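Local coordinates for protein alternansucrase (Leuconostoc mesenteroides, PDB 6HVG) that belongs to glycoside hydrolase family 70, with a TIM-barrel-like catalytic core and additional repeats of the choline-binding and cell-wall-binding type, at residues K653-L658 / A1038-N1043. Residues are numbered along the deposited sequence; the frame is centred on the assembly and turned at random.
Sequences KHLSIL and AALDSN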
ATOM      1  N   LYS A 653      -6.268  29.422  21.290  1.00 48.62           N
ATOM      2  CA  LYS A 653      -7.651  29.560  20.816  1.00 48.47           C
ATOM      3  C   LYS A 653      -7.861  28.913  19.455  1.00 46.50           C
ATOM      4  O   LYS A 653      -8.997  28.728  19.020  1.00 46.90           O
ATOM      5  CB  LYS A 653      -8.051  31.035  20.692  1.00 53.07           C
ATOM      6  CG  LYS A 653      -8.925  31.544  21.807  1.00 60.70           C
ATOM      7  CD  LYS A 653      -9.034  33.065  21.755  1.00 69.59           C
ATOM      8  CE  LYS A 653      -9.440  33.637  23.115  1.00 74.94           C
ATOM      9  NZ  LYS A 653      -9.085  35.073  23.228  1.00 78.45           N
ATOM     10  N   HIS A 654      -6.777  28.609  18.761  1.00 46.18           N
ATOM     11  CA  HIS A 654      -6.850  28.024  17.429  1.00 49.84           C
ATOM     12  C   HIS A 654      -5.889  26.846  17.347  1.00 48.99           C
ATOM     13  O   HIS A 654      -4.998  26.816  16.487  1.00 44.06           O
ATOM     14  CB  HIS A 654      -6.510  29.068  16.360  1.00 49.56           C
ATOM     15  CG  HIS A 654      -7.396  30.267  16.391  1.00 52.13           C
ATOM     16  ND1 HIS A 654      -7.149  31.339  17.222  1.00 56.10           N
ATOM     17  CD2 HIS A 654      -8.521  30.571  15.704  1.00 53.07           C
ATOM     18  CE1 HIS A 654      -8.092  32.248  17.053  1.00 57.97           C
ATOM     19  NE2 HIS A 654      -8.928  31.811  16.126  1.00 56.83           N
ATOM     20  N   LEU A 655      -6.087  25.881  18.252  1.00 50.51           N
ATOM     21  CA  LEU A 655      -5.306  24.639  18.252  1.00 49.45           C
ATOM     22  C   LEU A 655      -5.308  23.983  16.884  1.00 46.50           C
ATOM     23  O   LEU A 655      -6.362  23.744  16.338  1.00 43.15           O
ATOM     24  CB  LEU A 655      -5.863  23.630  19.258  1.00 49.64           C
ATOM     25  CG  LEU A 655      -5.353  23.737  20.680  1.00 50.47           C
ATOM     26  CD1 LEU A 655      -6.184  22.827  21.568  1.00 53.07           C
ATOM     27  CD2 LEU A 655      -3.875  23.368  20.752  1.00 49.62           C
ATOM     28  N   SER A 656      -4.106  23.700  16.372  1.00 46.35           N
ATOM     29  CA  SER A 656      -3.881  23.129  15.035  1.00 44.45           C
ATOM     30  C   SER A 656      -2.814  22.035  15.058  1.00 43.01           C
ATOM     31  O   SER A 656      -1.758  22.206  15.682  1.00 46.48           O
ATOM     32  CB  SER A 656      -3.422  24.219  14.057  1.00 44.38           C
ATOM     33  OG  SER A 656      -4.484  25.102  13.768  1.00 45.11           O
ATOM     34  N   ILE A 657      -3.076  20.927  14.365  1.00 40.57           N
ATOM     35  CA  ILE A 657      -2.184  19.770  14.389  1.00 40.40           C
ATOM     36  C   ILE A 657      -1.737  19.388  12.986  1.00 41.94           C
ATOM     37  O   ILE A 657      -2.385  19.732  11.994  1.00 47.56           O
ATOM     38  CB  ILE A 657      -2.829  18.553  15.103  1.00 39.67           C
ATOM     39  CG1 ILE A 657      -4.041  18.032  14.321  1.00 39.31           C
ATOM     40  CG2 ILE A 657      -3.204  18.940  16.523  1.00 38.29           C
ATOM     41  CD1 ILE A 657      -4.749  16.851  14.978  1.00 39.92           C
ATOM     42  N   LEU A 658      -0.613  18.685  12.914  1.00 41.19           N
ATOM     43  CA  LEU A 658      -0.051  18.179  11.666  1.00 40.66           C
ATOM     44  C   LEU A 658      -0.046  16.657  11.698  1.00 40.96           C
ATOM     45  O   LEU A 658       0.333  16.060  12.701  1.00 42.56           O
ATOM     46  CB  LEU A 658       1.406  18.606  11.522  1.00 40.14           C
ATOM     47  CG  LEU A 658       1.726  20.079  11.406  1.00 41.46           C
ATOM     48  CD1 LEU A 658       3.213  20.296  11.564  1.00 40.93           C
ATOM     49  CD2 LEU A 658       1.198  20.633  10.081  1.00 43.46           C
ATOM     50  N   ALA A1038       2.392  24.527  30.886  1.00 45.99           N
ATOM     51  CA  ALA A1038       1.239  24.035  31.642  1.00 44.80           C
ATOM     52  C   ALA A1038      -0.078  24.406  31.004  1.00 44.44           C
ATOM     53  O   ALA A1038      -1.035  23.633  31.074  1.00 45.76           O
ATOM     54  CB  ALA A1038       1.292  24.545  33.064  1.00 47.42           C
ATOM     55  N   ALA A1039      -0.125  25.565  30.347  1.00 44.60           N
ATOM     56  CA  ALA A1039      -1.352  25.994  29.664  1.00 43.89           C
ATOM     57  C   ALA A1039      -1.665  25.123  28.465  1.00 43.39           C
ATOM     58  O   ALA A1039      -2.770  24.638  28.330  1.00 44.10           O
ATOM     59  CB  ALA A1039      -1.264  27.460  29.258  1.00 42.99           C
ATOM     60  N   LEU A1040      -0.691  24.917  27.587  1.00 45.33           N
ATOM     61  CA  LEU A1040      -0.895  24.055  26.422  1.00 43.15           C
ATOM     62  C   LEU A1040      -1.226  22.644  26.888  1.00 45.31           C
ATOM     63  O   LEU A1040      -2.108  22.016  26.324  1.00 46.21           O
ATOM     64  CB  LEU A1040       0.338  24.046  25.527  1.00 43.06           C
ATOM     65  CG  LEU A1040       0.189  23.443  24.134  1.00 44.19           C
ATOM     66  CD1 LEU A1040      -0.918  24.107  23.357  1.00 43.89           C
ATOM     67  CD2 LEU A1040       1.479  23.577  23.342  1.00 47.81           C
ATOM     68  N   ASP A1041      -0.570  22.173  27.961  1.00 48.22           N
ATOM     69  CA  ASP A1041      -0.808  20.841  28.512  1.00 48.10           C
ATOM     70  C   ASP A1041      -2.222  20.665  29.056  1.00 49.26           C
ATOM     71  O   ASP A1041      -2.701  19.538  29.199  1.00 49.60           O
ATOM     72  CB  ASP A1041       0.185  20.518  29.624  1.00 52.83           C
ATOM     73  CG  ASP A1041       1.623  20.386  29.132  1.00 58.48           C
ATOM     74  OD1 ASP A1041       1.874  20.468  27.902  1.00 70.04           O
ATOM     75  OD2 ASP A1041       2.517  20.218  30.001  1.00 60.51           O
ATOM     76  N   SER A1042      -2.898  21.770  29.362  1.00 49.83           N
ATOM     77  CA  SER A1042      -4.271  21.719  29.867  1.00 49.79           C
ATOM     78  C   SER A1042      -5.307  21.405  28.793  1.00 49.98           C
ATOM     79  O   SER A1042      -6.487  21.264  29.108  1.00 54.24           O
ATOM     80  CB  SER A1042      -4.623  23.032  30.556  1.00 48.69           C
ATOM     81  OG  SER A1042      -3.649  23.348  31.547  1.00 50.21           O
ATOM     82  N   ASN A1043      -4.877  21.306  27.533  1.00 47.16           N
ATOM     83  CA  ASN A1043      -5.763  20.942  26.436  1.00 44.50           C
ATOM     84  C   ASN A1043      -5.829  19.458  26.184  1.00 43.47           C
ATOM     85  O   ASN A1043      -4.922  18.726  26.510  1.00 45.86           O
ATOM     86  CB  ASN A1043      -5.323  21.627  25.162  1.00 43.78           C
ATOM     87  CG  ASN A1043      -5.566  23.107  25.209  1.00 44.14           C
ATOM     88  OD1 ASN A1043      -6.685  23.562  24.970  1.00 42.60           O
ATOM     89  ND2 ASN A1043      -4.526  23.873  25.544  1.00 45.69           N
TER
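Leu655 reaches across one end of the family 70 barrel to Leu1040 and Asn1043, a small worked example of how a loop and a short helical turn that lead into parallel strands meet at the end where those strands begin. Its two methyls divide the work: CD2 meets the methyl CD1 of Leu1040 at 4.0 Å, while CD1 lies against the side-chain amide of Asn1043, 3.5 Å from OD1 and 3.7 Å from CG. No hydrogen bond joins the segments, so the contact rests on these few buried atoms. With CG anti to the backbone N (chi1 -167°), Leu1040 brings its CD1 methyl up to Leu655. Segment 653-658 ends in strand 657-658, and strand 1045-1047 begins just after Asn1043; Ser1081, at the start of a third strand of the same parallel sheet, also touches Leu655, and Val821, at the start of a fourth, touches both Leu1040 and Asn1043. The amide that Leu655 meets is fixed at both ends. OD1 is hydrogen-bonded to Thr1080 OG1, and ND2 donates to Leu1040 O, which also accepts a hydrogen bond from the backbone N of Asn1043. Both donors approach from the same face of that carbonyl, and the Asn1043 ND2 to Leu1040 O bond spans 3.1 Å, with an N-H...O angle of 162°.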